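Local coordinates for DUF4848 domain-containing protein (Bacteroides thetaiotaomicron, PDB 4LB8) that is of unknown function but is probably exported, perhaps as a lipoprotein, and pairs an N-terminal helix-rich part with a C-terminal beta part across a dimer, at residues I191-T197 with N254-G260; T48-V52 with M64-Q68; M103-I107 with Y145-R151. All blocks are in the same frame, centred on the assembly; numbering follows the deposited sequence.

Interaction 1: residues I191-T197 with N254-G260; sequences IIHANFT and NVTKVFG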
# COMPACT_ATOMS: atom_id res chain seq x y z
N ILE A 191 -22.69 20.11 9.27
CA ILE A 191 -21.41 20.35 9.98
C ILE A 191 -20.46 19.22 9.63
O ILE A 191 -20.75 18.06 9.93
CB ILE A 191 -21.58 20.49 11.53
CG1 ILE A 191 -22.66 21.55 11.94
CG2 ILE A 191 -20.22 20.66 12.27
CD1 ILE A 191 -22.32 22.98 11.68
N ILE A 192 -19.33 19.57 9.01
CA ILE A 192 -18.28 18.64 8.60
C ILE A 192 -17.25 18.51 9.73
O ILE A 192 -16.69 19.51 10.18
CB ILE A 192 -17.64 19.06 7.23
CG1 ILE A 192 -18.75 19.13 6.12
CG2 ILE A 192 -16.55 18.05 6.82
CD1 ILE A 192 -18.42 19.84 4.88
N HIS A 193 -17.01 17.26 10.19
CA HIS A 193 -16.07 16.89 11.24
C HIS A 193 -14.81 16.33 10.61
O HIS A 193 -14.91 15.50 9.72
CB HIS A 193 -16.72 15.82 12.14
CG HIS A 193 -17.76 16.34 13.09
ND1 HIS A 193 -18.97 16.83 12.64
CD2 HIS A 193 -17.74 16.37 14.44
CE1 HIS A 193 -19.62 17.20 13.73
NE2 HIS A 193 -18.92 16.93 14.83
N ALA A 194 -13.63 16.78 11.05
CA ALA A 194 -12.37 16.26 10.53
C ALA A 194 -11.58 15.63 11.65
O ALA A 194 -11.60 16.14 12.78
CB ALA A 194 -11.55 17.38 9.89
N ASN A 195 -10.90 14.54 11.34
CA ASN A 195 -10.02 13.84 12.24
C ASN A 195 -8.64 13.74 11.54
O ASN A 195 -8.52 13.16 10.46
CB ASN A 195 -10.59 12.46 12.63
CG ASN A 195 -9.89 11.70 13.75
OD1 ASN A 195 -10.10 10.50 13.93
ND2 ASN A 195 -9.04 12.35 14.53
N PHE A 196 -7.65 14.44 12.11
CA PHE A 196 -6.25 14.46 11.69
C PHE A 196 -5.54 13.51 12.60
O PHE A 196 -5.66 13.65 13.82
CB PHE A 196 -5.64 15.87 11.77
CG PHE A 196 -6.16 16.91 10.82
CD1 PHE A 196 -7.29 17.66 11.12
CD2 PHE A 196 -5.46 17.23 9.66
CE1 PHE A 196 -7.75 18.67 10.26
CE2 PHE A 196 -5.91 18.25 8.80
CZ PHE A 196 -7.05 18.96 9.11
N THR A 197 -4.87 12.49 12.03
CA THR A 197 -4.21 11.44 12.82
C THR A 197 -2.73 11.23 12.43
O THR A 197 -2.34 11.44 11.28
CB THR A 197 -4.98 10.10 12.68
OG1 THR A 197 -5.19 9.81 11.31
CG2 THR A 197 -6.32 10.09 13.42
N ASN A 254 -4.10 12.78 17.44
CA ASN A 254 -5.54 12.61 17.30
C ASN A 254 -6.24 13.96 17.45
O ASN A 254 -6.78 14.28 18.51
CB ASN A 254 -6.11 11.56 18.28
CG ASN A 254 -7.48 11.05 17.87
OD1 ASN A 254 -7.89 11.12 16.70
ND2 ASN A 254 -8.22 10.54 18.82
N VAL A 255 -6.27 14.74 16.38
CA VAL A 255 -6.88 16.06 16.40
C VAL A 255 -8.28 16.01 15.82
O VAL A 255 -8.47 15.49 14.72
CB VAL A 255 -5.98 17.05 15.64
CG1 VAL A 255 -6.61 18.44 15.53
CG2 VAL A 255 -4.60 17.12 16.29
N THR A 256 -9.28 16.55 16.54
CA THR A 256 -10.64 16.59 16.00
C THR A 256 -11.02 18.05 15.77
O THR A 256 -10.74 18.92 16.60
CB THR A 256 -11.65 15.84 16.84
OG1 THR A 256 -11.85 16.51 18.08
CG2 THR A 256 -11.27 14.36 17.03
N LYS A 257 -11.60 18.32 14.61
CA LYS A 257 -11.96 19.68 14.22
C LYS A 257 -13.28 19.75 13.47
O LYS A 257 -13.63 18.84 12.73
CB LYS A 257 -10.86 20.25 13.27
CG LYS A 257 -9.52 20.63 13.90
CD LYS A 257 -9.47 22.10 14.30
CE LYS A 257 -8.09 22.51 14.74
NZ LYS A 257 -8.11 23.53 15.82
N VAL A 258 -13.96 20.87 13.59
CA VAL A 258 -15.07 21.24 12.73
C VAL A 258 -14.30 21.67 11.49
O VAL A 258 -13.47 22.59 11.57
CB VAL A 258 -15.95 22.37 13.33
CG1 VAL A 258 -16.90 22.94 12.28
CG2 VAL A 258 -16.72 21.88 14.53
N PHE A 259 -14.46 20.94 10.39
CA PHE A 259 -13.72 21.22 9.18
C PHE A 259 -14.36 22.37 8.38
O PHE A 259 -13.67 23.18 7.78
CB PHE A 259 -13.64 19.93 8.35
CG PHE A 259 -12.67 19.95 7.19
CD1 PHE A 259 -11.30 20.03 7.40
CD2 PHE A 259 -13.14 19.83 5.88
CE1 PHE A 259 -10.41 20.02 6.33
CE2 PHE A 259 -12.24 19.79 4.80
CZ PHE A 259 -10.88 19.90 5.03
N GLY A 260 -15.68 22.41 8.38
CA GLY A 260 -16.47 23.41 7.68
C GLY A 260 -17.93 23.05 7.71
O GLY A 260 -18.37 22.27 8.55
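An antiparallel strand pair interrupted by a classic beta bulge lies in the C-terminal beta region, and it illustrates how a regular ladder absorbs one extra residue. Strands 191-197 and 254-260 run at 137° to each other. The ladder is knit by Ala194 N to Lys257 O (2.7 Å), Lys257 N to Ala194 O (2.8 Å), Phe196 N to Val255 O (2.9 Å) and Val255 N to Phe196 O (2.8 Å). At the bulge both Phe259 and Gly260 face Ile192: Phe259 N donates to Ile192 O (2.7 Å), and Ile192 N to Gly260 O (2.9 Å). Phe259, with a helical psi of -38°, turns its side chain toward the partner strand, where its CD1 meets Ala194 CB at 3.6 Å and its CB meets Ile192 CG2 at 3.8 Å. On the other face, Asn195 ND2 reaches across to Asn254 OD1 (2.7 Å) and Val255 O (3.2 Å), adding side-chain bonds to the ladder.

The face with Phe196 and Val255 packs mainly on strand 213-220, as does Phe259, though Lys257 of that face reaches Ser44 of the second subunit. The face with Asn195 and Thr256 meets the second subunit, Thr256 OG1 bonding its Glu124. Strand 179-188 pairs with the other edge of 191-197, while Phe259 continues the sheet through Ala225 of strand 222-226.

Interaction 2: residues T48-V52 with M64-Q68; sequences TSEQV and MILMQ
This is a side-chain contact between two consecutive helices of the N-terminal part, 48-57 and 63-80, the first meeting the second near the start of each. Both segments have ordinary alpha-helical backbones, phi between about -51° and -68° and psi between -39° and -50°, with Val52 N bonded to Thr48 O (2.8 Å) and Gln68 N to Met64 O (3.0 Å). The segment axes approach to 11.4 Å and their directions diverge by 125° (signed crossing -125°), so the helices form a splayed antiparallel-leaning pair, wide enough that side chains alone bridge it. Only 224 Å² is buried, and the nearest CA atoms, those of Val52 and Ile65, are 6.8 Å apart.

Val52, chi1 t, is the centre. Its CG2 lies 3.7 Å from CE of selenomethionine Met64 and 3.7 Å from Gln68 NE2, while its CG1 lies 3.8 Å from Ile65 CD1; Ile65 is m,m, which brings CD1 across the gap. Met64, chi1 t, chi2 near -113° and chi3 p, also places SE 4.0 Å from Gln51 OE1. One turn earlier, Thr48 CG2 packs at 3.3 Å from Gln68 OE1, Gln68 being m,m with chi3 near 113°. The contact is thus van der Waals packing between helices joined by a short linker, without a hydrogen bond between the segments.

Around the pair, Gln51 NE2 bonds Val43 O, tying helix 48-57 back to helix 33-44, and the Met64 backbone pairs with Glu124 of a later loop. On another side of helix 63-80, Met67 packs on Asn254 of the second subunit.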
# COMPACT_ATOMS: atom_id res chain seq x y z
N THR A 48 18.73 -9.72 -23.83
CA THR A 48 17.49 -10.01 -24.54
C THR A 48 17.74 -10.25 -26.02
O THR A 48 17.32 -11.30 -26.52
CB THR A 48 16.47 -8.91 -24.31
OG1 THR A 48 16.24 -8.80 -22.90
CG2 THR A 48 15.15 -9.19 -25.03
N SER A 49 18.49 -9.33 -26.69
CA SER A 49 18.85 -9.44 -28.11
C SER A 49 19.61 -10.76 -28.39
O SER A 49 19.27 -11.46 -29.35
CB SER A 49 19.66 -8.23 -28.58
OG SER A 49 20.66 -7.83 -27.65
N GLU A 50 20.58 -11.13 -27.51
CA GLU A 50 21.38 -12.37 -27.61
C GLU A 50 20.47 -13.58 -27.50
O GLU A 50 20.66 -14.55 -28.23
CB GLU A 50 22.45 -12.44 -26.51
CG GLU A 50 23.62 -11.48 -26.67
CD GLU A 50 24.65 -11.57 -25.56
OE1 GLU A 50 24.25 -11.66 -24.38
OE2 GLU A 50 25.87 -11.54 -25.86
N GLN A 51 19.48 -13.53 -26.60
CA GLN A 51 18.51 -14.61 -26.41
C GLN A 51 17.61 -14.76 -27.61
O GLN A 51 17.39 -15.88 -28.06
CB GLN A 51 17.66 -14.37 -25.17
CG GLN A 51 18.42 -14.47 -23.88
CD GLN A 51 17.64 -13.82 -22.80
OE1 GLN A 51 16.59 -13.22 -23.04
NE2 GLN A 51 18.14 -13.93 -21.58
N VAL A 52 17.07 -13.62 -28.13
CA VAL A 52 16.19 -13.57 -29.30
C VAL A 52 16.97 -14.14 -30.51
O VAL A 52 16.42 -14.97 -31.22
CB VAL A 52 15.60 -12.15 -29.58
CG1 VAL A 52 14.74 -12.14 -30.84
CG2 VAL A 52 14.79 -11.65 -28.39
N MSE A 64 8.90 -16.94 -24.80
CA MSE A 64 9.65 -15.71 -24.64
C MSE A 64 9.49 -14.80 -25.89
O MSE A 64 9.23 -13.61 -25.73
CB MSE A 64 11.12 -16.00 -24.36
CG MSE A 64 11.88 -14.76 -23.90
SE MSE A 64 13.25 -14.09 -25.13
CE MSE A 64 12.40 -13.78 -26.60
N ILE A 65 9.64 -15.36 -27.13
CA ILE A 65 9.51 -14.61 -28.39
C ILE A 65 8.09 -14.06 -28.51
O ILE A 65 7.91 -12.90 -28.91
CB ILE A 65 9.93 -15.45 -29.65
CG1 ILE A 65 11.37 -16.06 -29.54
CG2 ILE A 65 9.71 -14.69 -30.99
CD1 ILE A 65 12.61 -15.07 -29.64
N LEU A 66 7.08 -14.86 -28.10
CA LEU A 66 5.69 -14.44 -28.08
C LEU A 66 5.48 -13.27 -27.10
O LEU A 66 4.72 -12.37 -27.42
CB LEU A 66 4.77 -15.63 -27.72
CG LEU A 66 3.28 -15.43 -28.02
CD1 LEU A 66 3.02 -15.35 -29.51
CD2 LEU A 66 2.47 -16.53 -27.37
N MSE A 67 6.15 -13.28 -25.93
CA MSE A 67 6.08 -12.22 -24.91
C MSE A 67 6.68 -10.93 -25.46
O MSE A 67 6.10 -9.86 -25.27
CB MSE A 67 6.79 -12.65 -23.61
CG MSE A 67 6.59 -11.69 -22.43
SE MSE A 67 4.73 -11.44 -21.91
CE MSE A 67 4.58 -12.85 -20.55
N GLN A 68 7.81 -11.03 -26.19
CA GLN A 68 8.41 -9.88 -26.87
C GLN A 68 7.36 -9.25 -27.82
O GLN A 68 7.11 -8.04 -27.76
CB GLN A 68 9.65 -10.29 -27.69
CG GLN A 68 10.85 -10.71 -26.89
CD GLN A 68 11.75 -9.56 -26.52
OE1 GLN A 68 11.87 -9.20 -25.33
NE2 GLN A 68 12.44 -8.97 -27.51

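Interaction 3: residues M103-I107 with Y145-R151; sequences MFNTI and YTDFKER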
# COMPACT_ATOMS: atom_id res chain seq x y z
N MSE A 103 -1.86 -15.07 -19.53
CA MSE A 103 -2.80 -14.82 -18.46
C MSE A 103 -2.87 -13.31 -18.19
O MSE A 103 -1.85 -12.63 -18.22
CB MSE A 103 -2.15 -15.58 -17.29
CG MSE A 103 -2.82 -15.53 -16.01
SE MSE A 103 -1.72 -16.57 -14.81
CE MSE A 103 -0.27 -15.44 -14.44
N PHE A 104 -4.07 -12.78 -17.95
CA PHE A 104 -4.25 -11.34 -17.69
C PHE A 104 -4.57 -11.12 -16.21
O PHE A 104 -4.95 -12.07 -15.52
CB PHE A 104 -5.31 -10.72 -18.64
CG PHE A 104 -4.76 -10.55 -20.04
CD1 PHE A 104 -3.98 -9.43 -20.36
CD2 PHE A 104 -4.89 -11.56 -20.99
CE1 PHE A 104 -3.42 -9.30 -21.64
CE2 PHE A 104 -4.29 -11.44 -22.26
CZ PHE A 104 -3.57 -10.31 -22.57
N ASN A 105 -4.34 -9.90 -15.72
CA ASN A 105 -4.54 -9.53 -14.32
C ASN A 105 -6.02 -9.43 -14.00
O ASN A 105 -6.73 -8.55 -14.52
CB ASN A 105 -3.82 -8.21 -14.00
CG ASN A 105 -3.66 -7.89 -12.53
OD1 ASN A 105 -4.44 -8.28 -11.67
ND2 ASN A 105 -2.66 -7.10 -12.22
N THR A 106 -6.48 -10.34 -13.11
CA THR A 106 -7.86 -10.48 -12.64
C THR A 106 -8.15 -9.60 -11.41
O THR A 106 -9.32 -9.41 -11.05
CB THR A 106 -8.18 -11.95 -12.32
OG1 THR A 106 -7.21 -12.46 -11.40
CG2 THR A 106 -8.22 -12.81 -13.55
N ILE A 107 -7.10 -9.07 -10.76
CA ILE A 107 -7.26 -8.22 -9.58
C ILE A 107 -7.34 -6.73 -10.02
O ILE A 107 -8.35 -6.08 -9.73
CB ILE A 107 -6.12 -8.48 -8.55
CG1 ILE A 107 -6.09 -9.98 -8.15
CG2 ILE A 107 -6.27 -7.57 -7.32
CD1 ILE A 107 -4.83 -10.43 -7.38
N TYR A 145 0.36 -21.59 -13.36
CA TYR A 145 -0.62 -21.06 -12.41
C TYR A 145 -2.02 -21.33 -13.00
O TYR A 145 -2.21 -21.23 -14.24
CB TYR A 145 -0.41 -19.55 -12.17
CG TYR A 145 0.86 -19.21 -11.42
CD1 TYR A 145 0.99 -19.49 -10.06
CD2 TYR A 145 1.90 -18.53 -12.05
CE1 TYR A 145 2.15 -19.16 -9.36
CE2 TYR A 145 3.06 -18.19 -11.36
CZ TYR A 145 3.18 -18.50 -10.01
OH TYR A 145 4.32 -18.17 -9.32
N THR A 146 -2.98 -21.72 -12.14
CA THR A 146 -4.37 -21.99 -12.56
C THR A 146 -5.03 -20.68 -12.99
O THR A 146 -5.69 -20.62 -14.03
CB THR A 146 -5.16 -22.65 -11.42
OG1 THR A 146 -5.06 -21.80 -10.27
CG2 THR A 146 -4.64 -24.07 -11.09
N ASP A 147 -4.79 -19.62 -12.21
CA ASP A 147 -5.32 -18.28 -12.39
C ASP A 147 -4.29 -17.25 -11.95
O ASP A 147 -3.33 -17.62 -11.28
CB ASP A 147 -6.64 -18.11 -11.59
CG ASP A 147 -6.55 -18.45 -10.10
OD1 ASP A 147 -5.82 -17.74 -9.37
OD2 ASP A 147 -7.23 -19.41 -9.66
N PHE A 148 -4.50 -15.96 -12.31
CA PHE A 148 -3.60 -14.87 -11.95
C PHE A 148 -3.52 -14.67 -10.41
O PHE A 148 -2.45 -14.35 -9.88
CB PHE A 148 -4.01 -13.55 -12.64
CG PHE A 148 -3.05 -12.43 -12.34
CD1 PHE A 148 -1.84 -12.34 -13.02
CD2 PHE A 148 -3.28 -11.55 -11.30
CE1 PHE A 148 -0.91 -11.36 -12.69
CE2 PHE A 148 -2.34 -10.59 -10.95
CZ PHE A 148 -1.17 -10.49 -11.67
N LYS A 149 -4.66 -14.87 -9.71
CA LYS A 149 -4.79 -14.74 -8.26
C LYS A 149 -3.86 -15.71 -7.52
O LYS A 149 -3.31 -15.36 -6.48
CB LYS A 149 -6.26 -14.95 -7.83
CG LYS A 149 -7.20 -13.83 -8.28
CD LYS A 149 -8.45 -13.69 -7.39
CE LYS A 149 -9.14 -12.34 -7.48
NZ LYS A 149 -10.14 -12.28 -8.58
N GLU A 150 -3.60 -16.89 -8.10
CA GLU A 150 -2.69 -17.88 -7.52
C GLU A 150 -1.22 -17.36 -7.52
O GLU A 150 -0.48 -17.64 -6.59
CB GLU A 150 -2.84 -19.21 -8.26
CG GLU A 150 -2.32 -20.42 -7.51
CD GLU A 150 -1.97 -21.60 -8.41
OE1 GLU A 150 -2.74 -21.86 -9.36
OE2 GLU A 150 -0.92 -22.23 -8.17
N ARG A 151 -0.84 -16.56 -8.54
CA ARG A 151 0.49 -15.97 -8.67
C ARG A 151 0.73 -14.87 -7.62
O ARG A 151 1.83 -14.80 -7.07
CB ARG A 151 0.69 -15.40 -10.09
CG ARG A 151 2.09 -14.87 -10.36
CD ARG A 151 2.15 -14.13 -11.66
NE ARG A 151 3.44 -13.47 -11.84
CZ ARG A 151 3.65 -12.17 -11.66
NH1 ARG A 151 2.64 -11.37 -11.32
NH2 ARG A 151 4.86 -11.65 -11.85
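Phe148 is the bump and the curved run from Met103 to Ile107 is the hollow that receives it. With chi1 t, its ring projects into the concave side of this loop and loses 122 Å², the largest share of any residue in the contact. The floor is mainly backbone: Asn105 CA stands 3.9 Å from the ring centroid, 14° off the normal, a CH-pi contact, and Phe104 O lies 3.4 Å from Phe148 CB. Asn105 OD1, on the same side of the ring as its CA, adds to this floor at 3.2 Å from Phe148 CE2. The walls are side chains: Ile107 CD1 comes to 4.4 Å from Phe148 CD2 at the ring edge, and the CE of selenomethionine Met103 to 3.8 Å from Phe148 CD1.

Two small motifs fix the shapes. Asn105 OD1 accepts from Ile107 N (2.9 Å), an Asx turn that curls the chain at Asn105-Ile107, while its ND2 is held by Asp111. Immediately before Phe148, Asp147 is the N-cap of helix 148-152: its OD1 accepts from Glu150 N at 2.7 Å, so Phe148 sits in the first turn of that helix, aimed at the loop.

A second, reciprocal fit runs the other way. Met103, extended with chi1 and chi2 both t, pushes its SE into a dip beside the helix start, 4.2 Å from Tyr145 CB and 3.9 Å from Asp147 C, with its CE 3.9 Å from Arg151 CD. At the exposed end, Thr106 OG1 rests 3.4 Å from Lys149 CG, and Ile107 CG1 meets Lys149 CE at 3.9 Å. Tyr115 meets the Phe148 ring, and the Arg151 side chain goes on to a cation-pi contact with Tyr184 of the second subunit.

How the interactions relate
From the N terminus the contacts follow one another in series, none nested or crossing. Interaction 2 closes a short helix-to-helix connection of 11 residues. Interaction 3 closes a longer loop, fastening the run after helix 84-98 to the start of helix 148-152; its centre lies about 23 Å from that of interaction 2. Interaction 1 opens later, in the C-terminal beta region, its centre about 41 Å from interaction 3 and 55 Å from interaction 2, across the chain's centre. In the dimer the second subunit's interaction 1 comes close to both: Arg151 of interaction 3 packs on Asn195 of the second subunit, and Met67 of interaction 2 on its Asn254, both residues of interaction 1 there.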